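Disulfide bond protein A (Staphylococcus aureus, PDB 3BCI) probably acts as a thiol-disulfide oxidoreductase of the DsbA family, using a redox-active cysteine pair in a thioredoxin-like fold during oxidative protein folding. Local coordinates at residues K12-C23 against K46-L57. Numbering follows the deposited sequence.
Sequences KPLVVVYGDYKC and KVEYQFVNLAFL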
ATOM      1  N   LYS A  12      -6.577  15.179  11.584  1.00 52.66           N
ATOM      2  CA  LYS A  12      -7.586  14.563  10.740  1.00 44.82           C
ATOM      3  C   LYS A  12      -7.609  13.050  10.912  1.00 32.18           C
ATOM      4  O   LYS A  12      -6.634  12.454  11.362  1.00 31.18           O
ATOM      5  CB  LYS A  12      -7.325  14.921   9.280  1.00 49.25           C
ATOM      6  CG  LYS A  12      -5.886  14.768   8.845  1.00 49.82           C
ATOM      7  CD  LYS A  12      -5.489  15.983   8.039  1.00 54.21           C
ATOM      8  CE  LYS A  12      -4.531  15.628   6.927  1.00 53.12           C
ATOM      9  NZ  LYS A  12      -4.125  16.848   6.178  1.00 56.88           N
ATOM     10  N   PRO A  13      -8.732  12.414  10.563  1.00 31.94           N
ATOM     11  CA  PRO A  13      -8.874  10.962  10.680  1.00 30.13           C
ATOM     12  C   PRO A  13      -7.686  10.219  10.050  1.00 27.76           C
ATOM     13  O   PRO A  13      -7.156  10.627   9.019  1.00 25.22           O
ATOM     14  CB  PRO A  13     -10.170  10.686   9.920  1.00 28.63           C
ATOM     15  CG  PRO A  13     -10.982  11.935  10.164  1.00 31.59           C
ATOM     16  CD  PRO A  13      -9.957  13.030  10.013  1.00 28.92           C
ATOM     17  N   LEU A  14      -7.258   9.136  10.683  1.00 23.17           N
ATOM     18  CA  LEU A  14      -6.187   8.325  10.120  1.00 25.79           C
ATOM     19  C   LEU A  14      -6.814   7.009   9.650  1.00 27.22           C
ATOM     20  O   LEU A  14      -7.379   6.261  10.449  1.00 24.25           O
ATOM     21  CB  LEU A  14      -5.116   8.017  11.159  1.00 26.23           C
ATOM     22  CG  LEU A  14      -4.211   6.829  10.804  1.00 30.80           C
ATOM     23  CD1 LEU A  14      -3.242   7.195   9.680  1.00 29.25           C
ATOM     24  CD2 LEU A  14      -3.448   6.405  12.042  1.00 40.69           C
ATOM     25  N   VAL A  15      -6.728   6.736   8.353  1.00 21.36           N
ATOM     26  CA  VAL A  15      -7.279   5.499   7.810  1.00 22.62           C
ATOM     27  C   VAL A  15      -6.129   4.530   7.539  1.00 26.84           C
ATOM     28  O   VAL A  15      -5.220   4.829   6.761  1.00 24.56           O
ATOM     29  CB  VAL A  15      -8.044   5.758   6.494  1.00 25.90           C
ATOM     30  CG1 VAL A  15      -8.574   4.443   5.931  1.00 16.26           C
ATOM     31  CG2 VAL A  15      -9.193   6.742   6.744  1.00 23.95           C
ATOM     32  N   VAL A  16      -6.170   3.370   8.188  1.00 22.65           N
ATOM     33  CA  VAL A  16      -5.125   2.368   8.018  1.00 19.81           C
ATOM     34  C   VAL A  16      -5.689   1.095   7.401  1.00 23.02           C
ATOM     35  O   VAL A  16      -6.700   0.556   7.864  1.00 24.32           O
ATOM     36  CB  VAL A  16      -4.473   1.984   9.366  1.00 24.24           C
ATOM     37  CG1 VAL A  16      -3.349   0.974   9.127  1.00 25.47           C
ATOM     38  CG2 VAL A  16      -3.941   3.224  10.070  1.00 28.10           C
ATOM     39  N   VAL A  17      -5.032   0.624   6.348  1.00 22.02           N
ATOM     40  CA  VAL A  17      -5.441  -0.604   5.681  1.00 21.67           C
ATOM     41  C   VAL A  17      -4.267  -1.570   5.779  1.00 23.54           C
ATOM     42  O   VAL A  17      -3.144  -1.232   5.402  1.00 22.05           O
ATOM     43  CB  VAL A  17      -5.785  -0.370   4.187  1.00 25.05           C
ATOM     44  CG1 VAL A  17      -5.955  -1.718   3.458  1.00 22.90           C
ATOM     45  CG2 VAL A  17      -7.077   0.432   4.075  1.00 21.89           C
ATOM     46  N   TYR A  18      -4.534  -2.756   6.317  1.00 22.25           N
ATOM     47  CA  TYR A  18      -3.520  -3.796   6.466  1.00 22.98           C
ATOM     48  C   TYR A  18      -3.684  -4.786   5.328  1.00 24.45           C
ATOM     49  O   TYR A  18      -4.800  -5.210   5.031  1.00 26.72           O
ATOM     50  CB  TYR A  18      -3.701  -4.519   7.803  1.00 21.35           C
ATOM     51  CG  TYR A  18      -3.342  -3.683   9.009  1.00 27.89           C
ATOM     52  CD1 TYR A  18      -2.026  -3.616   9.468  1.00 24.06           C
ATOM     53  CD2 TYR A  18      -4.324  -2.978   9.707  1.00 23.45           C
ATOM     54  CE1 TYR A  18      -1.697  -2.875  10.598  1.00 26.40           C
ATOM     55  CE2 TYR A  18      -4.007  -2.230  10.836  1.00 31.34           C
ATOM     56  CZ  TYR A  18      -2.693  -2.186  11.279  1.00 27.90           C
ATOM     57  OH  TYR A  18      -2.382  -1.487  12.420  1.00 28.06           O
ATOM     58  N   GLY A  19      -2.581  -5.152   4.686  1.00 24.83           N
ATOM     59  CA  GLY A  19      -2.669  -6.097   3.592  1.00 25.98           C
ATOM     60  C   GLY A  19      -1.345  -6.560   3.020  1.00 22.17           C
ATOM     61  O   GLY A  19      -0.309  -6.522   3.682  1.00 28.77           O
ATOM     62  N   ASP A  20      -1.392  -7.002   1.771  1.00 25.15           N
ATOM     63  CA  ASP A  20      -0.217  -7.498   1.062  1.00 23.45           C
ATOM     64  C   ASP A  20      -0.570  -7.408  -0.418  1.00 25.92           C
ATOM     65  O   ASP A  20      -1.689  -7.742  -0.804  1.00 23.39           O
ATOM     66  CB  ASP A  20       0.051  -8.959   1.456  1.00 24.49           C
ATOM     67  CG  ASP A  20       1.364  -9.490   0.899  1.00 27.28           C
ATOM     68  OD1 ASP A  20       1.661  -9.232  -0.284  1.00 28.98           O
ATOM     69  OD2 ASP A  20       2.094 -10.175   1.644  1.00 30.62           O
ATOM     70  N   TYR A  21       0.369  -6.955  -1.245  1.00 23.69           N
ATOM     71  CA  TYR A  21       0.111  -6.830  -2.674  1.00 24.87           C
ATOM     72  C   TYR A  21      -0.189  -8.172  -3.341  1.00 25.27           C
ATOM     73  O   TYR A  21      -0.768  -8.211  -4.422  1.00 22.65           O
ATOM     74  CB  TYR A  21       1.301  -6.161  -3.377  1.00 22.51           C
ATOM     75  CG  TYR A  21       1.391  -4.674  -3.137  1.00 25.74           C
ATOM     76  CD1 TYR A  21       0.393  -3.820  -3.600  1.00 25.82           C
ATOM     77  CD2 TYR A  21       2.459  -4.121  -2.430  1.00 23.76           C
ATOM     78  CE1 TYR A  21       0.450  -2.454  -3.362  1.00 31.07           C
ATOM     79  CE2 TYR A  21       2.523  -2.749  -2.186  1.00 22.37           C
ATOM     80  CZ  TYR A  21       1.513  -1.926  -2.655  1.00 28.85           C
ATOM     81  OH  TYR A  21       1.555  -0.572  -2.417  1.00 26.06           O
ATOM     82  N   LYS A  22       0.196  -9.266  -2.692  1.00 26.17           N
ATOM     83  CA  LYS A  22      -0.034 -10.603  -3.242  1.00 29.98           C
ATOM     84  C   LYS A  22      -1.348 -11.207  -2.765  1.00 34.41           C
ATOM     85  O   LYS A  22      -1.731 -12.297  -3.193  1.00 35.71           O
ATOM     86  CB  LYS A  22       1.103 -11.540  -2.830  1.00 28.77           C
ATOM     87  CG  LYS A  22       2.468 -11.132  -3.357  1.00 30.32           C
ATOM     88  CD  LYS A  22       3.526 -12.204  -3.106  1.00 31.31           C
ATOM     89  CE  LYS A  22       3.319 -13.423  -3.998  1.00 32.37           C
ATOM     90  NZ  LYS A  22       4.304 -14.499  -3.676  1.00 33.64           N
ATOM     91  N   CYS A  23      -2.031 -10.481  -1.893  0.80 31.36           N
ATOM     92  CA  CYS A  23      -3.298 -10.949  -1.363  0.80 31.86           C
ATOM     93  C   CYS A  23      -4.487 -10.636  -2.262  0.80 31.00           C
ATOM     94  O   CYS A  23      -4.778  -9.476  -2.568  0.80 31.72           O
ATOM     95  CB  CYS A  23      -3.517 -10.366   0.027  0.80 27.59           C
ATOM     96  SG  CYS A  23      -5.100 -10.744   0.746  0.80 41.78           S
ATOM     97  N   LYS A  46      -8.449  15.098   3.316  1.00 30.92           N
ATOM     98  CA  LYS A  46      -9.363  15.079   4.452  1.00 30.18           C
ATOM     99  C   LYS A  46      -8.901  14.081   5.509  1.00 30.68           C
ATOM    100  O   LYS A  46      -9.182  14.244   6.693  1.00 32.86           O
ATOM    101  CB  LYS A  46     -10.782  14.744   3.999  1.00 32.57           C
ATOM    102  CG  LYS A  46     -11.547  15.950   3.487  1.00 32.29           C
ATOM    103  CD  LYS A  46     -12.994  15.605   3.201  1.00 39.93           C
ATOM    104  CE  LYS A  46     -13.833  16.866   3.112  1.00 49.37           C
ATOM    105  NZ  LYS A  46     -15.221  16.583   2.655  1.00 62.53           N
ATOM    106  N   VAL A  47      -8.190  13.046   5.084  1.00 26.75           N
ATOM    107  CA  VAL A  47      -7.687  12.051   6.027  1.00 22.99           C
ATOM    108  C   VAL A  47      -6.259  11.691   5.670  1.00 25.57           C
ATOM    109  O   VAL A  47      -5.767  12.049   4.601  1.00 27.94           O
ATOM    110  CB  VAL A  47      -8.510  10.743   5.983  1.00 26.01           C
ATOM    111  CG1 VAL A  47      -9.993  11.047   6.147  1.00 26.21           C
ATOM    112  CG2 VAL A  47      -8.253  10.006   4.663  1.00 22.35           C
ATOM    113  N   GLU A  48      -5.592  11.003   6.585  1.00 27.18           N
ATOM    114  CA  GLU A  48      -4.243  10.518   6.345  1.00 28.83           C
ATOM    115  C   GLU A  48      -4.483   9.048   6.021  1.00 30.63           C
ATOM    116  O   GLU A  48      -5.235   8.371   6.727  1.00 25.92           O
ATOM    117  CB  GLU A  48      -3.387  10.629   7.607  1.00 31.95           C
ATOM    118  CG  GLU A  48      -3.179  12.052   8.090  1.00 56.74           C
ATOM    119  CD  GLU A  48      -2.106  12.784   7.310  1.00 62.17           C
ATOM    120  OE1 GLU A  48      -1.956  12.519   6.096  1.00 69.87           O
ATOM    121  OE2 GLU A  48      -1.419  13.636   7.910  1.00 71.04           O
ATOM    122  N   TYR A  49      -3.880   8.565   4.939  1.00 27.10           N
ATOM    123  CA  TYR A  49      -4.031   7.170   4.548  1.00 26.42           C
ATOM    124  C   TYR A  49      -2.706   6.458   4.757  1.00 28.33           C
ATOM    125  O   TYR A  49      -1.646   6.997   4.429  1.00 24.03           O
ATOM    126  CB  TYR A  49      -4.441   7.059   3.074  1.00 24.00           C
ATOM    127  CG  TYR A  49      -4.347   5.655   2.515  1.00 23.41           C
ATOM    128  CD1 TYR A  49      -5.178   4.630   2.983  1.00 27.51           C
ATOM    129  CD2 TYR A  49      -3.409   5.342   1.532  1.00 22.26           C
ATOM    130  CE1 TYR A  49      -5.068   3.324   2.477  1.00 24.57           C
ATOM    131  CE2 TYR A  49      -3.291   4.051   1.027  1.00 25.24           C
ATOM    132  CZ  TYR A  49      -4.120   3.050   1.499  1.00 25.88           C
ATOM    133  OH  TYR A  49      -4.002   1.780   0.980  1.00 29.04           O
ATOM    134  N   GLN A  50      -2.770   5.257   5.322  1.00 21.63           N
ATOM    135  CA  GLN A  50      -1.572   4.463   5.552  1.00 26.83           C
ATOM    136  C   GLN A  50      -1.833   3.012   5.195  1.00 24.16           C
ATOM    137  O   GLN A  50      -2.817   2.419   5.636  1.00 22.53           O
ATOM    138  CB  GLN A  50      -1.115   4.547   7.015  1.00 21.67           C
ATOM    139  CG  GLN A  50       0.023   3.576   7.350  1.00 19.99           C
ATOM    140  CD  GLN A  50       0.578   3.756   8.758  1.00 27.70           C
ATOM    141  OE1 GLN A  50      -0.101   4.268   9.649  1.00 28.63           O
ATOM    142  NE2 GLN A  50       1.815   3.315   8.965  1.00 23.84           N
ATOM    143  N   PHE A  51      -0.950   2.453   4.378  1.00 22.96           N
ATOM    144  CA  PHE A  51      -1.056   1.058   3.974  1.00 25.55           C
ATOM    145  C   PHE A  51       0.048   0.323   4.720  1.00 19.97           C
ATOM    146  O   PHE A  51       1.222   0.694   4.618  1.00 25.79           O
ATOM    147  CB  PHE A  51      -0.853   0.923   2.461  1.00 24.31           C
ATOM    148  CG  PHE A  51      -0.941  -0.497   1.957  1.00 25.80           C
ATOM    149  CD1 PHE A  51      -2.148  -1.184   1.988  1.00 26.27           C
ATOM    150  CD2 PHE A  51       0.189  -1.148   1.463  1.00 23.98           C
ATOM    151  CE1 PHE A  51      -2.231  -2.502   1.532  1.00 34.02           C
ATOM    152  CE2 PHE A  51       0.117  -2.462   1.006  1.00 30.52           C
ATOM    153  CZ  PHE A  51      -1.095  -3.141   1.043  1.00 32.93           C
ATOM    154  N   VAL A  52      -0.326  -0.687   5.498  1.00 18.32           N
ATOM    155  CA  VAL A  52       0.658  -1.463   6.249  1.00 22.58           C
ATOM    156  C   VAL A  52       0.714  -2.838   5.602  1.00 23.34           C
ATOM    157  O   VAL A  52      -0.247  -3.603   5.671  1.00 20.61           O
ATOM    158  CB  VAL A  52       0.262  -1.609   7.737  1.00 29.13           C
ATOM    159  CG1 VAL A  52       1.331  -2.401   8.481  1.00 23.72           C
ATOM    160  CG2 VAL A  52       0.093  -0.232   8.371  1.00 22.30           C
ATOM    161  N   ASN A  53       1.848  -3.137   4.978  1.00 24.70           N
ATOM    162  CA  ASN A  53       2.054  -4.393   4.260  1.00 26.10           C
ATOM    163  C   ASN A  53       2.655  -5.482   5.142  1.00 29.95           C
ATOM    164  O   ASN A  53       3.805  -5.378   5.565  1.00 23.69           O
ATOM    165  CB  ASN A  53       2.983  -4.134   3.077  1.00 24.01           C
ATOM    166  CG  ASN A  53       2.944  -5.233   2.045  1.00 20.92           C
ATOM    167  OD1 ASN A  53       2.840  -6.417   2.378  1.00 23.09           O
ATOM    168  ND2 ASN A  53       3.048  -4.850   0.775  1.00 19.09           N
ATOM    169  N   LEU A  54       1.886  -6.533   5.413  1.00 27.48           N
ATOM    170  CA  LEU A  54       2.388  -7.625   6.244  1.00 30.64           C
ATOM    171  C   LEU A  54       3.459  -8.469   5.539  1.00 32.38           C
ATOM    172  O   LEU A  54       4.176  -9.226   6.190  1.00 33.12           O
ATOM    173  CB  LEU A  54       1.233  -8.529   6.711  1.00 23.73           C
ATOM    174  CG  LEU A  54       0.443  -8.073   7.944  1.00 26.99           C
ATOM    175  CD1 LEU A  54      -0.415  -6.857   7.603  1.00 25.26           C
ATOM    176  CD2 LEU A  54      -0.435  -9.220   8.443  1.00 29.40           C
ATOM    177  N   ALA A  55       3.565  -8.328   4.218  1.00 30.13           N
ATOM    178  CA  ALA A  55       4.550  -9.069   3.417  1.00 31.88           C
ATOM    179  C   ALA A  55       4.666 -10.507   3.907  1.00 31.63           C
ATOM    180  O   ALA A  55       5.753 -10.962   4.257  1.00 31.64           O
ATOM    181  CB  ALA A  55       5.913  -8.380   3.501  1.00 31.27           C
ATOM    182  N   PHE A  56       3.548 -11.223   3.908  1.00 32.55           N
ATOM    183  CA  PHE A  56       3.516 -12.589   4.413  1.00 38.07           C
ATOM    184  C   PHE A  56       3.244 -13.681   3.388  1.00 39.09           C
ATOM    185  O   PHE A  56       3.197 -14.855   3.748  1.00 34.15           O
ATOM    186  CB  PHE A  56       2.460 -12.687   5.518  1.00 38.46           C
ATOM    187  CG  PHE A  56       1.042 -12.592   5.013  1.00 41.49           C
ATOM    188  CD1 PHE A  56       0.266 -13.738   4.853  1.00 51.40           C
ATOM    189  CD2 PHE A  56       0.487 -11.361   4.678  1.00 37.81           C
ATOM    190  CE1 PHE A  56      -1.046 -13.659   4.368  1.00 49.12           C
ATOM    191  CE2 PHE A  56      -0.822 -11.270   4.191  1.00 39.83           C
ATOM    192  CZ  PHE A  56      -1.589 -12.421   4.036  1.00 43.26           C
ATOM    193  N   LEU A  57       3.071 -13.315   2.122  1.00 34.33           N
ATOM    194  CA  LEU A  57       2.767 -14.310   1.102  1.00 34.39           C
ATOM    195  C   LEU A  57       3.915 -14.715   0.176  1.00 31.78           C
ATOM    196  O   LEU A  57       3.697 -15.014  -0.997  1.00 36.70           O
ATOM    197  CB  LEU A  57       1.570 -13.831   0.279  1.00 27.07           C
ATOM    198  CG  LEU A  57       0.273 -13.767   1.098  1.00 36.91           C
ATOM    199  CD1 LEU A  57      -0.846 -13.148   0.274  1.00 29.59           C
ATOM    200  CD2 LEU A  57      -0.109 -15.183   1.548  1.00 29.89           C
TER
HETATM  201  O   HOH W   1      -2.971  14.824   3.895  1.00 53.32           O
HETATM  202  O   HOH W   2       3.694  -7.201  -0.985  1.00 25.98           O
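Asp20 reaches across to the turn after strand 48-53, its CG anti to the backbone N (chi1 -172°). Asp20 OD2 accepts from Phe56 N at 2.9 Å, nearly along the C-O axis, and more weakly from Leu57 N; Ser61 adds a hydroxyl bond. OD1 takes Lys22 N in an Asx turn, and a water links it to Asn53 ND2, so both carboxylate oxygens are gripped and the buried group is fixed in rotation. Farther along, Lys22 NZ bonds Leu57 O (2.8 Å) and forms a salt bridge with Asp60, while Leu57 CD1 packs on Cys23 CB at 3.9 Å. Asn53 OD1 shapes the facing turn through its own Asx bond to Ala55 N, and its ND2 lies 3.3 Å from Tyr21 CD2. Phe51 CE2 sits over one face of the Tyr21 ring, offset toward the rim, with the ring planes at 44°; Ser68 and Gln83 hold the Tyr21 hydroxyl. On the same side of the sheet, Val17 CG2 meets the Tyr49 ring in plane at its edge. On the other side Tyr18 lies alongside Val52, Tyr18 CD1 reaching Val52 CB at 3.5 Å, and Val16 CG1 covers part of one face of the Tyr18 ring. Between these two layers of side chains, strands 14-19 and 48-53 run parallel, joined by seven backbone bonds from Pro13 O–Glu48 N (2.9 Å) to Gly19 O–Leu54 N (2.8 Å). Helix 79-88 packs against Tyr49 and Phe51, helix 130-144 against Tyr18 and Val52. With helix 24-42 as the connection, the strands form the beta-alpha-beta unit of the thioredoxin fold, in which the type I turn from Asp20 to Cys23 places Cys23, which pairs with Cys26 in the protein's redox-active disulfide, at the helix N-cap.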